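Local coordinates for PAC2 family protein (Streptomyces avermitilis, PDB 3MNF) that is of unknown function but belongs to the PAC2 family, which is named for a proteasome assembly chaperone and may be distantly related to nucleoside phosphorylases, at residues Asp5-Asp17 / Pro82-Ser94. Numbering follows the deposited sequence.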
loop_
_atom_site.group_PDB
_atom_site.type_symbol
_atom_site.label_atom_id
_atom_site.label_comp_id
_atom_site.label_asym_id
_atom_site.label_seq_id
_atom_site.Cartn_x
_atom_site.Cartn_y
_atom_site.Cartn_z
ATOM N N ASP A 5 5.752 13.721 33.702
ATOM C CA ASP A 5 5.513 12.838 32.518
ATOM C C ASP A 5 5.340 13.742 31.306
ATOM O O ASP A 5 4.900 14.896 31.489
ATOM C CB ASP A 5 4.274 11.954 32.749
ATOM C CG ASP A 5 4.483 10.894 33.883
ATOM O OD1 ASP A 5 4.587 11.257 35.093
ATOM O OD2 ASP A 5 4.528 9.682 33.556
ATOM N N PRO A 6 5.721 13.261 30.087
ATOM C CA PRO A 6 5.638 14.049 28.822
ATOM C C PRO A 6 4.225 14.209 28.300
ATOM O O PRO A 6 3.478 13.247 28.287
ATOM C CB PRO A 6 6.456 13.233 27.812
ATOM C CG PRO A 6 7.142 12.197 28.587
ATOM C CD PRO A 6 6.432 11.989 29.889
ATOM N N VAL A 7 3.862 15.411 27.868
ATOM C CA VAL A 7 2.524 15.670 27.325
ATOM C C VAL A 7 2.621 16.021 25.844
ATOM O O VAL A 7 3.530 16.733 25.422
ATOM C CB VAL A 7 1.805 16.830 28.070
ATOM C CG1 VAL A 7 0.419 17.072 27.500
ATOM C CG2 VAL A 7 1.695 16.544 29.539
HETATM N N MSE A 8 1.678 15.522 25.056
HETATM C CA MSE A 8 1.616 15.838 23.638
HETATM C C MSE A 8 0.503 16.847 23.428
HETATM O O MSE A 8 -0.630 16.638 23.859
HETATM C CB MSE A 8 1.363 14.559 22.823
HETATM C CG MSE A 8 0.997 14.772 21.336
HETATM SE SE MSE A 8 0.720 13.070 20.370
HETATM C CE MSE A 8 2.525 12.313 20.293
ATOM N N VAL A 9 0.826 17.951 22.776
ATOM C CA VAL A 9 -0.177 18.956 22.455
ATOM C C VAL A 9 -0.254 19.053 20.955
ATOM O O VAL A 9 0.736 19.374 20.319
ATOM C CB VAL A 9 0.200 20.343 23.019
ATOM C CG1 VAL A 9 -0.912 21.341 22.748
ATOM C CG2 VAL A 9 0.472 20.251 24.496
ATOM N N ALA A 10 -1.416 18.782 20.388
ATOM C CA ALA A 10 -1.525 18.764 18.937
ATOM C C ALA A 10 -2.546 19.754 18.427
ATOM O O ALA A 10 -3.469 20.121 19.143
ATOM C CB ALA A 10 -1.870 17.385 18.459
ATOM N N ALA A 11 -2.375 20.189 17.187
ATOM C CA ALA A 11 -3.318 21.090 16.543
ATOM C C ALA A 11 -3.231 20.916 15.038
ATOM O O ALA A 11 -2.131 20.681 14.513
ATOM C CB ALA A 11 -3.036 22.541 16.925
ATOM N N PHE A 12 -4.378 21.041 14.356
ATOM C CA PHE A 12 -4.454 20.820 12.901
ATOM C C PHE A 12 -5.105 21.954 12.108
ATOM O O PHE A 12 -6.200 22.388 12.429
ATOM C CB PHE A 12 -5.160 19.493 12.627
ATOM C CG PHE A 12 -4.501 18.333 13.295
ATOM C CD1 PHE A 12 -3.438 17.686 12.681
ATOM C CD2 PHE A 12 -4.904 17.930 14.564
ATOM C CE1 PHE A 12 -2.800 16.639 13.313
ATOM C CE2 PHE A 12 -4.284 16.887 15.206
ATOM C CZ PHE A 12 -3.231 16.228 14.588
ATOM N N GLU A 13 -4.439 22.428 11.060
ATOM C CA GLU A 13 -4.997 23.504 10.217
ATOM C C GLU A 13 -6.206 22.998 9.398
ATOM O O GLU A 13 -6.351 21.789 9.160
ATOM C CB GLU A 13 -3.934 24.075 9.274
ATOM C CG GLU A 13 -2.669 24.642 9.910
ATOM C CD GLU A 13 -1.728 25.275 8.878
ATOM O OE1 GLU A 13 -2.222 25.873 7.900
ATOM O OE2 GLU A 13 -0.490 25.184 9.039
ATOM N N GLY A 14 -7.073 23.922 8.985
ATOM C CA GLY A 14 -8.261 23.561 8.219
ATOM C C GLY A 14 -9.548 23.572 9.028
ATOM O O GLY A 14 -9.784 24.458 9.837
ATOM N N TRP A 15 -10.376 22.565 8.820
ATOM C CA TRP A 15 -11.738 22.517 9.349
ATOM C C TRP A 15 -11.873 22.576 10.871
ATOM O O TRP A 15 -12.861 23.065 11.350
ATOM C CB TRP A 15 -12.356 21.246 8.805
ATOM C CG TRP A 15 -13.814 21.011 8.930
ATOM C CD1 TRP A 15 -14.770 21.291 8.003
ATOM C CD2 TRP A 15 -14.474 20.313 9.991
ATOM N NE1 TRP A 15 -16.002 20.856 8.438
ATOM C CE2 TRP A 15 -15.847 20.245 9.653
ATOM C CE3 TRP A 15 -14.037 19.745 11.202
ATOM C CZ2 TRP A 15 -16.791 19.645 10.479
ATOM C CZ3 TRP A 15 -14.958 19.153 12.018
ATOM C CH2 TRP A 15 -16.333 19.100 11.656
ATOM N N ASN A 16 -10.902 22.081 11.638
ATOM C CA ASN A 16 -10.973 22.177 13.115
ATOM C C ASN A 16 -10.249 23.400 13.686
ATOM O O ASN A 16 -9.831 23.397 14.848
ATOM C CB ASN A 16 -10.371 20.945 13.797
ATOM C CG ASN A 16 -10.676 19.657 13.083
ATOM O OD1 ASN A 16 -11.609 18.931 13.445
ATOM N ND2 ASN A 16 -9.878 19.349 12.066
ATOM N N ASP A 17 -10.091 24.443 12.882
ATOM C CA ASP A 17 -9.145 25.481 13.204
ATOM C C ASP A 17 -9.681 26.843 12.774
ATOM O O ASP A 17 -9.068 27.561 11.991
ATOM C CB ASP A 17 -7.819 25.137 12.548
ATOM C CG ASP A 17 -6.685 26.023 13.000
ATOM O OD1 ASP A 17 -6.600 26.371 14.209
ATOM O OD2 ASP A 17 -5.869 26.376 12.115
ATOM N N PRO A 82 11.187 20.615 35.838
ATOM C CA PRO A 82 11.255 20.542 34.370
ATOM C C PRO A 82 10.444 19.412 33.775
ATOM O O PRO A 82 10.042 18.486 34.484
ATOM C CB PRO A 82 12.749 20.316 34.088
ATOM C CG PRO A 82 13.458 20.574 35.425
ATOM C CD PRO A 82 12.447 20.143 36.439
ATOM N N ARG A 83 10.256 19.492 32.459
ATOM C CA ARG A 83 9.229 18.764 31.733
ATOM C C ARG A 83 9.450 18.772 30.238
ATOM O O ARG A 83 9.938 19.758 29.670
ATOM C CB ARG A 83 7.899 19.434 31.970
ATOM C CG ARG A 83 7.133 18.781 33.015
ATOM C CD ARG A 83 5.819 18.463 32.436
ATOM N NE ARG A 83 4.828 19.373 32.965
ATOM C CZ ARG A 83 3.529 19.130 32.916
ATOM N NH1 ARG A 83 2.689 20.007 33.436
ATOM N NH2 ARG A 83 3.084 18.006 32.351
ATOM N N ASP A 84 9.055 17.687 29.583
ATOM C CA ASP A 84 9.092 17.679 28.128
ATOM C C ASP A 84 7.686 17.722 27.552
ATOM O O ASP A 84 6.773 17.068 28.067
ATOM C CB ASP A 84 9.923 16.506 27.587
ATOM C CG ASP A 84 11.450 16.770 27.668
ATOM O OD1 ASP A 84 11.930 17.778 27.068
ATOM O OD2 ASP A 84 12.170 15.970 28.330
ATOM N N LEU A 85 7.511 18.553 26.528
ATOM C CA LEU A 85 6.277 18.582 25.753
ATOM C C LEU A 85 6.551 18.168 24.311
ATOM O O LEU A 85 7.604 18.475 23.748
ATOM C CB LEU A 85 5.616 19.957 25.799
ATOM C CG LEU A 85 4.434 20.193 26.737
ATOM C CD1 LEU A 85 4.711 19.705 28.121
ATOM C CD2 LEU A 85 4.086 21.657 26.795
ATOM N N VAL A 86 5.605 17.445 23.730
ATOM C CA VAL A 86 5.729 16.968 22.372
ATOM C C VAL A 86 4.677 17.714 21.589
ATOM O O VAL A 86 3.476 17.540 21.828
ATOM C CB VAL A 86 5.473 15.449 22.290
ATOM C CG1 VAL A 86 5.422 14.994 20.862
ATOM C CG2 VAL A 86 6.550 14.678 23.053
ATOM N N LEU A 87 5.108 18.565 20.668
ATOM C CA LEU A 87 4.147 19.369 19.913
ATOM C C LEU A 87 3.886 18.728 18.558
ATOM O O LEU A 87 4.818 18.224 17.905
ATOM C CB LEU A 87 4.630 20.811 19.756
ATOM C CG LEU A 87 4.947 21.503 21.077
ATOM C CD1 LEU A 87 5.502 22.883 20.849
ATOM C CD2 LEU A 87 3.724 21.571 21.939
ATOM N N VAL A 88 2.624 18.728 18.147
ATOM C CA VAL A 88 2.260 18.182 16.867
ATOM C C VAL A 88 1.572 19.252 16.072
ATOM O O VAL A 88 0.493 19.689 16.444
ATOM C CB VAL A 88 1.332 16.984 17.032
ATOM C CG1 VAL A 88 0.878 16.441 15.673
ATOM C CG2 VAL A 88 2.043 15.894 17.835
ATOM N N ARG A 89 2.196 19.673 14.977
ATOM C CA ARG A 89 1.660 20.735 14.136
ATOM C C ARG A 89 1.334 20.198 12.763
ATOM O O ARG A 89 2.236 19.915 11.956
ATOM C CB ARG A 89 2.674 21.857 14.029
ATOM C CG ARG A 89 2.891 22.553 15.349
ATOM C CD ARG A 89 3.937 23.625 15.263
ATOM N NE ARG A 89 3.585 24.612 14.249
ATOM C CZ ARG A 89 4.457 25.422 13.663
ATOM N NH1 ARG A 89 5.738 25.364 13.989
ATOM N NH2 ARG A 89 4.043 26.285 12.755
ATOM N N GLY A 90 0.048 20.044 12.487
ATOM C CA GLY A 90 -0.335 19.395 11.255
ATOM C C GLY A 90 -1.394 20.121 10.469
ATOM O O GLY A 90 -2.029 21.050 10.950
ATOM N N ILE A 91 -1.550 19.708 9.226
ATOM C CA ILE A 91 -2.726 20.007 8.427
ATOM C C ILE A 91 -3.668 18.793 8.590
ATOM O O ILE A 91 -3.191 17.654 8.641
ATOM C CB ILE A 91 -2.279 20.060 6.993
ATOM C CG1 ILE A 91 -0.960 20.859 6.890
ATOM C CG2 ILE A 91 -3.432 20.491 6.061
ATOM C CD1 ILE A 91 -1.156 22.290 6.492
ATOM N N GLU A 92 -4.976 18.978 8.670
ATOM C CA GLU A 92 -5.826 17.792 8.713
ATOM C C GLU A 92 -5.657 16.959 7.439
ATOM O O GLU A 92 -5.770 17.484 6.337
ATOM C CB GLU A 92 -7.259 18.181 8.872
ATOM C CG GLU A 92 -8.178 17.045 8.930
ATOM C CD GLU A 92 -9.591 17.521 9.054
ATOM O OE1 GLU A 92 -10.038 18.257 8.139
ATOM O OE2 GLU A 92 -10.253 17.189 10.073
ATOM N N PRO A 93 -5.359 15.659 7.581
ATOM C CA PRO A 93 -5.186 14.855 6.370
ATOM C C PRO A 93 -6.493 14.670 5.607
ATOM O O PRO A 93 -7.572 14.740 6.173
ATOM C CB PRO A 93 -4.701 13.491 6.904
ATOM C CG PRO A 93 -5.223 13.419 8.297
ATOM C CD PRO A 93 -5.212 14.851 8.812
ATOM N N SER A 94 -6.386 14.399 4.324
ATOM C CA SER A 94 -7.566 14.094 3.580
ATOM C C SER A 94 -7.855 12.584 3.478
ATOM O O SER A 94 -8.970 12.193 3.165
ATOM C CB SER A 94 -7.525 14.780 2.214
ATOM O OG SER A 94 -6.293 14.569 1.584
#
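Val7 to Glu13 and Leu85 to Ile91 pair in register as neighbouring parallel strands inside the mixed sheet of this alpha/beta PAC2-family domain, with their axes 4.4 Å apart at closest approach and turned by 20°. Odd residues of 5-17 bond alternately back and forward to 82-94: Val86 N gives to Val7 O (2.8 Å), Val9 N to Val86 O, Val88 N to Val9 O, and so on to Glu92 N, which reaches Glu13 O just past the strand end. Strand 115-124 bonds to the other edge of 7-13, and strand 70-78, antiparallel, lies beyond 82-91, making this pair part of the sheet's interior. On one face Met8, Ala10 and Phe12 meet Val86 and Val88. The CG of Met8, built as selenomethionine, lies 3.8 Å from Val88 CG2, and a bend at its last torsion (chi3 -69°) lets CE reach Val86 CG1. Ala10 CB packs on Val88 CB, and Phe12 CD1 sits 3.8 Å from Gly90 CA, the ring lying obliquely beside the glycine. The opposite face carries Val7 against Leu85 and Val9 against Leu87, while Ala11 touches Val26 of helix 21-32. Beyond the strands, the extended Glu92 side chain is held by both subunits: OE1 forms a salt bridge with Arg53 of the second subunit, and OE2 accepts from the backbone N of Ile160 and from Asn16. A glutamine here would probably leave that arginine without its countercharge and weaken the subunit contact. Asn16 ND2 donates to Glu92 OE2 at 3.0 Å from above the carboxylate plane, the amide standing 84° to it.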